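PDB 2EH6: acetylornithine aminotransferase from Aquifex aeolicus, which catalyses the pyridoxal-phosphate-dependent transfer of an amino group from N(2)-acetyl-L-ornithine to 2-oxoglutarate, a step of arginine biosynthesis. Local coordinates for residues F91-T96 with G272-A277; N125-R130 with Q182-V187; A174-E179 with K205-I210. All coordinates share one frame; numbering follows the deposited sequence.

Contact 1 (F91-T96 with G272-A277); sequences FANSGT and GGNPLA. With PLP (pyridoxal-5'-phosphate), chain C.
With CG anti to the carbonyl carbon in both Phe91 (chi1 -72°) and Asn93 (chi1 -58°), the two side chains bring different groups to the pair Gly272-Gly273: a methylene and an amide. Phe91 sets CB 3.5 Å from Gly273 N, and its ring then leads off toward Gln72 and Leu75 of helix 70-81. Asn93 meets the preceding glycine, OD1 lying 3.5 Å from Gly272 N, while its ND2 makes a weak hydrogen bond to Ser269 OG. Between the backbones the nearest approach to a polar bond is a CA-H...O contact, Gly272 CA to Phe91 O at 3.6 Å. A side chain on Gly272 would collide with that carbonyl. A water supplies the firm link: it donates to Ala92 O at 2.8 Å and accepts from Gly273 N at 2.8 Å.

Each segment leads into a helix by way of a polar N-cap. Asn274 OD1 accepts from Ala277 N at 2.8 Å in a nearly straight bond (168°), the donor standing above the carbonyl plane, and Asn274 ND2 is held by Phe271 O. Ser94 OG takes up Glu97 N and also bonds to Glu97 of the second subunit. Just beyond it, Gly95 N donates to PLP O1P at 2.8 Å, and a side chain on Gly95 would run into the ester oxygen O4P. The phosphate thus sits at the start of helix 95-112, where Gly95 N and the helix end probably favour its negative charge.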
# COMPACT_ATOMS: atom_id res chain seq x y z
N PHE A 91 4.39 -5.78 -8.78
CA PHE A 91 4.79 -5.27 -7.47
C PHE A 91 3.84 -4.25 -6.85
O PHE A 91 3.45 -3.29 -7.50
CB PHE A 91 6.19 -4.66 -7.55
CG PHE A 91 7.29 -5.68 -7.70
CD1 PHE A 91 7.65 -6.48 -6.63
CD2 PHE A 91 7.94 -5.84 -8.92
CE1 PHE A 91 8.65 -7.45 -6.77
CE2 PHE A 91 8.94 -6.81 -9.07
CZ PHE A 91 9.30 -7.62 -7.99
N ALA A 92 3.48 -4.47 -5.59
CA ALA A 92 2.60 -3.57 -4.86
C ALA A 92 3.34 -3.07 -3.62
O ALA A 92 4.56 -3.20 -3.54
CB ALA A 92 1.32 -4.31 -4.47
N ASN A 93 2.62 -2.52 -2.65
CA ASN A 93 3.29 -1.99 -1.45
C ASN A 93 2.89 -2.66 -0.16
O ASN A 93 3.46 -2.37 0.89
CB ASN A 93 3.00 -0.50 -1.32
CG ASN A 93 3.44 0.28 -2.53
OD1 ASN A 93 4.63 0.55 -2.71
ND2 ASN A 93 2.48 0.62 -3.39
N SER A 94 1.92 -3.56 -0.23
CA SER A 94 1.44 -4.22 0.97
C SER A 94 0.78 -5.53 0.63
O SER A 94 0.55 -5.84 -0.54
CB SER A 94 0.40 -3.34 1.66
OG SER A 94 -0.71 -3.11 0.80
N GLY A 95 0.45 -6.28 1.67
CA GLY A 95 -0.22 -7.54 1.51
C GLY A 95 -1.63 -7.33 0.99
O GLY A 95 -2.08 -8.07 0.12
N THR A 96 -2.32 -6.31 1.50
CA THR A 96 -3.69 -6.06 1.04
C THR A 96 -3.71 -5.61 -0.42
O THR A 96 -4.59 -6.04 -1.17
CB THR A 96 -4.42 -5.01 1.94
OG1 THR A 96 -5.83 -5.05 1.66
CG2 THR A 96 -3.89 -3.61 1.68
N GLY A 272 4.69 1.12 -6.21
CA GLY A 272 5.03 -0.26 -6.47
C GLY A 272 6.31 -0.50 -7.26
O GLY A 272 6.52 0.10 -8.31
N GLY A 273 7.18 -1.36 -6.73
CA GLY A 273 8.42 -1.69 -7.41
C GLY A 273 9.50 -0.63 -7.42
O GLY A 273 10.37 -0.62 -8.30
N ASN A 274 9.46 0.28 -6.46
CA ASN A 274 10.46 1.33 -6.38
C ASN A 274 11.80 0.65 -6.08
O ASN A 274 11.84 -0.46 -5.55
CB ASN A 274 10.06 2.32 -5.28
CG ASN A 274 10.10 1.70 -3.91
OD1 ASN A 274 11.17 1.51 -3.35
ND2 ASN A 274 8.92 1.37 -3.37
N PRO A 275 12.92 1.30 -6.42
CA PRO A 275 14.24 0.71 -6.18
C PRO A 275 14.62 0.40 -4.73
O PRO A 275 15.44 -0.49 -4.48
CB PRO A 275 15.20 1.70 -6.85
CG PRO A 275 14.46 3.01 -6.77
CD PRO A 275 13.04 2.60 -7.11
N LEU A 276 14.03 1.10 -3.77
CA LEU A 276 14.35 0.85 -2.37
C LEU A 276 13.74 -0.48 -1.91
O LEU A 276 14.41 -1.31 -1.29
CB LEU A 276 13.84 1.99 -1.49
CG LEU A 276 14.33 1.96 -0.04
CD1 LEU A 276 15.84 2.19 -0.02
CD2 LEU A 276 13.62 3.04 0.76
N ALA A 277 12.47 -0.69 -2.24
CA ALA A 277 11.78 -1.91 -1.88
C ALA A 277 12.41 -3.12 -2.57
O ALA A 277 12.58 -4.19 -1.97
CB ALA A 277 10.30 -1.80 -2.27
N1 PLP C . -3.10 -11.49 4.09
C2 PLP C . -2.49 -12.24 5.02
C2A PLP C . -2.55 -13.75 4.93
C3 PLP C . -1.78 -11.64 6.08
O3 PLP C . -1.16 -12.40 7.03
C4 PLP C . -1.74 -10.21 6.15
C4A PLP C . -0.99 -9.57 7.26
C5 PLP C . -2.42 -9.44 5.13
C6 PLP C . -3.09 -10.13 4.11
C5A PLP C . -2.42 -7.91 5.15
O4P PLP C . -1.13 -7.44 4.74
P PLP C . -1.12 -5.82 4.77
O1P PLP C . 0.22 -5.36 4.35
O2P PLP C . -2.22 -5.20 3.79
O3P PLP C . -1.42 -5.32 6.28
O HOH W 1 7.10 -2.27 -4.06

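Contact 2 (N125-R130 with Q182-V187); sequences NSFHGR and QGEGGV. With PLP (pyridoxal-5'-phosphate), chain C.
Asn125 and Gly185 bring their CA atoms within 4.8 Å where the loop after strand 119-123 meets the turn between the short antiparallel strands 181-182 and 188-189, Gly185 CA making a CA-H...O contact with Asn125 O. A water strengthens this joint, donating to that carbonyl and accepting from Gly185 N. Gln182 lays its amide along the Asn125-Ser126 backbone, with OE1 3.5 Å from Asn125 CB. The amide is fixed by flanking residues, Glu124 O for NE2 and Asn188 ND2 for OE1, and a second water ties OE1 to Asn125 ND2.

Phe127, its CG anti to the backbone N (chi1 -175°), rests against Glu184: CB lies 3.8 Å from Glu184 CB, ring and carboxylate planes being 52° apart. Glu184 OE1 is bound by Gln140 NE2. The ring's edge stands over the cofactor, CD2 3.8 Å from PLP C4. An alanine in place of Phe127 would probably open a gap over the pyridine ring and leave Glu184 CG without its aromatic neighbour.

Phe127 O is 3.1 Å from PLP N1 and His128 ND1 bonds to Asp212. The cofactor is therefore flanked by an aromatic edge and a backbone carbonyl, the loops being joined by water.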
# COMPACT_ATOMS: atom_id res chain seq x y z
N ASN A 125 -12.33 -17.46 9.22
CA ASN A 125 -11.12 -17.23 10.01
C ASN A 125 -9.94 -16.78 9.17
O ASN A 125 -8.82 -16.71 9.68
CB ASN A 125 -10.72 -18.48 10.77
CG ASN A 125 -11.80 -18.98 11.68
OD1 ASN A 125 -12.31 -18.24 12.52
ND2 ASN A 125 -12.16 -20.25 11.53
N SER A 126 -10.19 -16.48 7.90
CA SER A 126 -9.12 -16.03 7.03
C SER A 126 -8.91 -14.53 7.19
O SER A 126 -9.79 -13.83 7.70
CB SER A 126 -9.46 -16.33 5.57
OG SER A 126 -10.52 -15.51 5.12
N PHE A 127 -7.75 -14.06 6.77
CA PHE A 127 -7.44 -12.64 6.84
C PHE A 127 -6.63 -12.30 5.61
O PHE A 127 -5.51 -12.78 5.47
CB PHE A 127 -6.62 -12.28 8.08
CG PHE A 127 -6.40 -10.81 8.22
CD1 PHE A 127 -7.40 -9.99 8.75
CD2 PHE A 127 -5.24 -10.22 7.74
CE1 PHE A 127 -7.25 -8.61 8.78
CE2 PHE A 127 -5.07 -8.84 7.76
CZ PHE A 127 -6.08 -8.03 8.28
N HIS A 128 -7.18 -11.46 4.74
CA HIS A 128 -6.49 -11.11 3.50
C HIS A 128 -6.21 -9.62 3.34
O HIS A 128 -5.55 -9.21 2.39
CB HIS A 128 -7.29 -11.63 2.30
CG HIS A 128 -7.49 -13.11 2.32
ND1 HIS A 128 -6.44 -14.01 2.24
CD2 HIS A 128 -8.61 -13.87 2.43
CE1 HIS A 128 -6.90 -15.24 2.31
NE2 HIS A 128 -8.22 -15.18 2.42
N GLY A 129 -6.71 -8.80 4.26
CA GLY A 129 -6.48 -7.37 4.15
C GLY A 129 -7.68 -6.54 4.53
O GLY A 129 -8.79 -7.06 4.71
N ARG A 130 -7.46 -5.23 4.64
CA ARG A 130 -8.50 -4.28 5.04
C ARG A 130 -9.10 -3.41 3.95
O ARG A 130 -10.12 -2.76 4.19
CB ARG A 130 -7.94 -3.37 6.13
CG ARG A 130 -7.43 -4.08 7.37
CD ARG A 130 -8.54 -4.40 8.35
NE ARG A 130 -7.99 -4.66 9.68
CZ ARG A 130 -8.70 -4.64 10.81
NH1 ARG A 130 -10.00 -4.37 10.78
NH2 ARG A 130 -8.10 -4.87 11.97
N GLN A 182 -3.53 -20.33 8.33
CA GLN A 182 -4.15 -19.04 8.66
C GLN A 182 -3.49 -18.47 9.91
O GLN A 182 -3.76 -18.91 11.02
CB GLN A 182 -5.65 -19.21 8.91
CG GLN A 182 -6.42 -19.88 7.78
CD GLN A 182 -7.90 -19.96 8.09
OE1 GLN A 182 -8.29 -20.44 9.15
NE2 GLN A 182 -8.74 -19.51 7.15
N GLY A 183 -2.62 -17.48 9.73
CA GLY A 183 -1.93 -16.88 10.85
C GLY A 183 -2.79 -16.08 11.80
O GLY A 183 -2.99 -16.47 12.96
N GLU A 184 -3.32 -14.96 11.32
CA GLU A 184 -4.15 -14.09 12.14
C GLU A 184 -5.33 -14.85 12.73
O GLU A 184 -5.76 -14.57 13.85
CB GLU A 184 -4.63 -12.90 11.29
CG GLU A 184 -5.27 -11.74 12.06
CD GLU A 184 -6.70 -12.02 12.51
OE1 GLU A 184 -7.43 -12.71 11.77
OE2 GLU A 184 -7.10 -11.54 13.60
N GLY A 185 -5.84 -15.82 11.98
CA GLY A 185 -6.99 -16.59 12.44
C GLY A 185 -6.72 -17.62 13.52
O GLY A 185 -7.63 -18.33 13.93
N GLY A 186 -5.47 -17.71 13.99
CA GLY A 186 -5.15 -18.65 15.04
C GLY A 186 -4.16 -19.74 14.63
O GLY A 186 -4.13 -20.81 15.25
N VAL A 187 -3.36 -19.47 13.61
CA VAL A 187 -2.38 -20.43 13.11
C VAL A 187 -3.10 -21.74 12.81
O VAL A 187 -2.74 -22.79 13.32
CB VAL A 187 -1.25 -20.70 14.14
CG1 VAL A 187 -0.14 -21.54 13.50
CG2 VAL A 187 -0.69 -19.38 14.66
N1 PLP C . -3.10 -11.49 4.09
C2 PLP C . -2.49 -12.24 5.02
C2A PLP C . -2.55 -13.75 4.93
C3 PLP C . -1.78 -11.64 6.08
O3 PLP C . -1.16 -12.40 7.03
C4 PLP C . -1.74 -10.21 6.15
C4A PLP C . -0.99 -9.57 7.26
C5 PLP C . -2.42 -9.44 5.13
C6 PLP C . -3.09 -10.13 4.11
C5A PLP C . -2.42 -7.91 5.15
O4P PLP C . -1.13 -7.44 4.74
P PLP C . -1.12 -5.82 4.77
O1P PLP C . 0.22 -5.36 4.35
O2P PLP C . -2.22 -5.20 3.79
O3P PLP C . -1.42 -5.32 6.28
O HOH W 2 -10.21 -21.93 10.34
O HOH W 3 -5.92 -15.90 8.98

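Contact 3 (A174-E179 with K205-I210); sequences AGIIIE and KDVLLI. With PLP (pyridoxal-5'-phosphate), chain C.
Ile176 and Ile210 join two neighbouring parallel strands of the mixed, mainly parallel sheet of the cofactor-binding domain of the class-III aminotransferases, in a beta-alpha-beta crossover whose helix, 192-205, returns the chain from strand 173-178 to strand 208-212. The short segments 174-178 and 208-210 are inclined at 24°, and four backbone bonds hold them in register. Ile176 serves twice: its N donates to Leu208 O at 2.8 Å, and its O accepts from Ile210 N at 2.8 Å. Leu208 N to Ala174 O and Ile178 N to Ile210 O complete the set; Ala174 O is also reached by Trp110 NE1.

Ile210 can be followed outward. CB sits 3.6 Å from Ile176 O, and CG1, anti to the carbonyl carbon (chi1 -55°), lies 4.1 Å from the same oxygen. From there CD1 ends 4.1 Å from CG1 of Ile177, the two side chains lying side by side and pointing the same way on the face they share with Leu208. Helix 95-112 packs on Leu208, whereas Ile176 and Leu209 point to the reverse face, against helix 192-205.

Val207 CG1 packs 3.2 Å from Gly175 CA; a side chain on Gly175 would run into Leu208 O and crowd Ile210 CD1. Beyond Ile178, Glu179 reaches the active site, its OE1 3.4 Å from the methyl carbon C2A of PLP.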
# COMPACT_ATOMS: atom_id res chain seq x y z
N ALA A 174 -14.94 -17.71 -9.99
CA ALA A 174 -13.70 -17.38 -10.67
C ALA A 174 -12.49 -18.01 -10.01
O ALA A 174 -11.53 -18.38 -10.67
CB ALA A 174 -13.53 -15.86 -10.73
N GLY A 175 -12.55 -18.13 -8.69
CA GLY A 175 -11.43 -18.72 -7.98
C GLY A 175 -11.66 -18.95 -6.50
O GLY A 175 -12.65 -18.51 -5.93
N ILE A 176 -10.71 -19.67 -5.91
CA ILE A 176 -10.74 -19.98 -4.48
C ILE A 176 -9.49 -19.34 -3.86
O ILE A 176 -8.39 -19.50 -4.39
CB ILE A 176 -10.70 -21.51 -4.26
CG1 ILE A 176 -11.95 -22.15 -4.88
CG2 ILE A 176 -10.63 -21.82 -2.77
CD1 ILE A 176 -12.06 -23.64 -4.68
N ILE A 177 -9.68 -18.61 -2.76
CA ILE A 177 -8.59 -17.92 -2.07
C ILE A 177 -8.34 -18.59 -0.73
O ILE A 177 -9.26 -18.77 0.07
CB ILE A 177 -8.97 -16.44 -1.81
CG1 ILE A 177 -9.37 -15.77 -3.13
CG2 ILE A 177 -7.79 -15.72 -1.18
CD1 ILE A 177 -9.95 -14.38 -2.95
N ILE A 178 -7.08 -18.92 -0.44
CA ILE A 178 -6.79 -19.59 0.81
C ILE A 178 -5.40 -19.34 1.37
O ILE A 178 -4.48 -18.98 0.63
CB ILE A 178 -6.97 -21.12 0.62
CG1 ILE A 178 -6.89 -21.85 1.96
CG2 ILE A 178 -5.91 -21.64 -0.35
CD1 ILE A 178 -7.23 -23.34 1.86
N GLU A 179 -5.25 -19.52 2.68
CA GLU A 179 -3.95 -19.39 3.34
C GLU A 179 -3.59 -20.83 3.70
O GLU A 179 -4.41 -21.53 4.29
CB GLU A 179 -4.06 -18.57 4.63
CG GLU A 179 -4.52 -17.15 4.44
CD GLU A 179 -5.06 -16.55 5.72
OE1 GLU A 179 -4.26 -16.18 6.61
OE2 GLU A 179 -6.30 -16.46 5.85
N LYS A 205 -13.13 -28.39 -11.77
CA LYS A 205 -14.20 -27.40 -11.92
C LYS A 205 -13.76 -26.20 -12.78
O LYS A 205 -14.54 -25.31 -13.12
CB LYS A 205 -14.62 -26.90 -10.53
CG LYS A 205 -15.50 -27.90 -9.79
CD LYS A 205 -16.82 -28.18 -10.52
CE LYS A 205 -17.77 -29.05 -9.70
NZ LYS A 205 -17.12 -30.32 -9.37
N ASP A 206 -12.45 -26.19 -13.11
CA ASP A 206 -11.87 -25.08 -13.87
C ASP A 206 -11.96 -23.74 -13.12
O ASP A 206 -12.48 -22.74 -13.60
CB ASP A 206 -12.55 -24.98 -15.24
CG ASP A 206 -11.62 -24.29 -16.24
OD1 ASP A 206 -10.45 -24.68 -16.29
OD2 ASP A 206 -12.06 -23.41 -16.96
N VAL A 207 -11.46 -23.78 -11.87
CA VAL A 207 -11.45 -22.58 -11.03
C VAL A 207 -10.02 -22.25 -10.59
O VAL A 207 -9.23 -23.12 -10.25
CB VAL A 207 -12.31 -22.86 -9.80
CG1 VAL A 207 -12.11 -21.75 -8.77
CG2 VAL A 207 -13.77 -22.93 -10.19
N LEU A 208 -9.68 -20.96 -10.59
CA LEU A 208 -8.35 -20.52 -10.21
C LEU A 208 -8.06 -20.71 -8.73
O LEU A 208 -8.92 -20.45 -7.88
CB LEU A 208 -8.14 -19.05 -10.57
CG LEU A 208 -8.18 -18.64 -12.05
CD1 LEU A 208 -7.95 -17.13 -12.17
CD2 LEU A 208 -7.13 -19.41 -12.83
N LEU A 209 -6.85 -21.16 -8.42
CA LEU A 209 -6.42 -21.35 -7.05
C LEU A 209 -5.50 -20.18 -6.71
O LEU A 209 -4.45 -20.00 -7.32
CB LEU A 209 -5.66 -22.67 -6.90
CG LEU A 209 -5.04 -22.94 -5.52
CD1 LEU A 209 -6.12 -22.91 -4.45
CD2 LEU A 209 -4.32 -24.28 -5.53
N ILE A 210 -5.92 -19.38 -5.74
CA ILE A 210 -5.16 -18.21 -5.31
C ILE A 210 -4.75 -18.41 -3.87
O ILE A 210 -5.59 -18.47 -2.98
CB ILE A 210 -6.01 -16.93 -5.40
CG1 ILE A 210 -6.57 -16.78 -6.82
CG2 ILE A 210 -5.17 -15.71 -5.00
CD1 ILE A 210 -7.72 -15.80 -6.92
N1 PLP C . -3.10 -11.49 4.09
C2 PLP C . -2.49 -12.24 5.02
C2A PLP C . -2.55 -13.75 4.93
C3 PLP C . -1.78 -11.64 6.08
O3 PLP C . -1.16 -12.40 7.03
C4 PLP C . -1.74 -10.21 6.15
C4A PLP C . -0.99 -9.57 7.26
C5 PLP C . -2.42 -9.44 5.13
C6 PLP C . -3.09 -10.13 4.11
C5A PLP C . -2.42 -7.91 5.15
O4P PLP C . -1.13 -7.44 4.74
P PLP C . -1.12 -5.82 4.77
O1P PLP C . 0.22 -5.36 4.35
O2P PLP C . -2.22 -5.20 3.79
O3P PLP C . -1.42 -5.32 6.28

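Overall arrangement
One segment of each contact reaches the same pyridoxal phosphate: 91-96 of contact 1 meets the phosphate, 125-130 of contact 2 the pyridine ring, and 174-179 of contact 3 the ring methyl. Contacts 2 and 3 have centres about 17 Å apart and touch directly, Phe127 N lying 3.0 Å from Glu179 OE2 in a probable hydrogen bond. Contact 1, its centre about 21 Å from that of contact 2, meets it where Thr96 OG1 is 3.4 Å from Arg130 N. Contacts 1 and 3 do not touch, their nearest atoms being about 10 Å apart, yet both involve strands of one sheet. Thr270 of the second subunit also binds this cofactor, so the site draws on both chains.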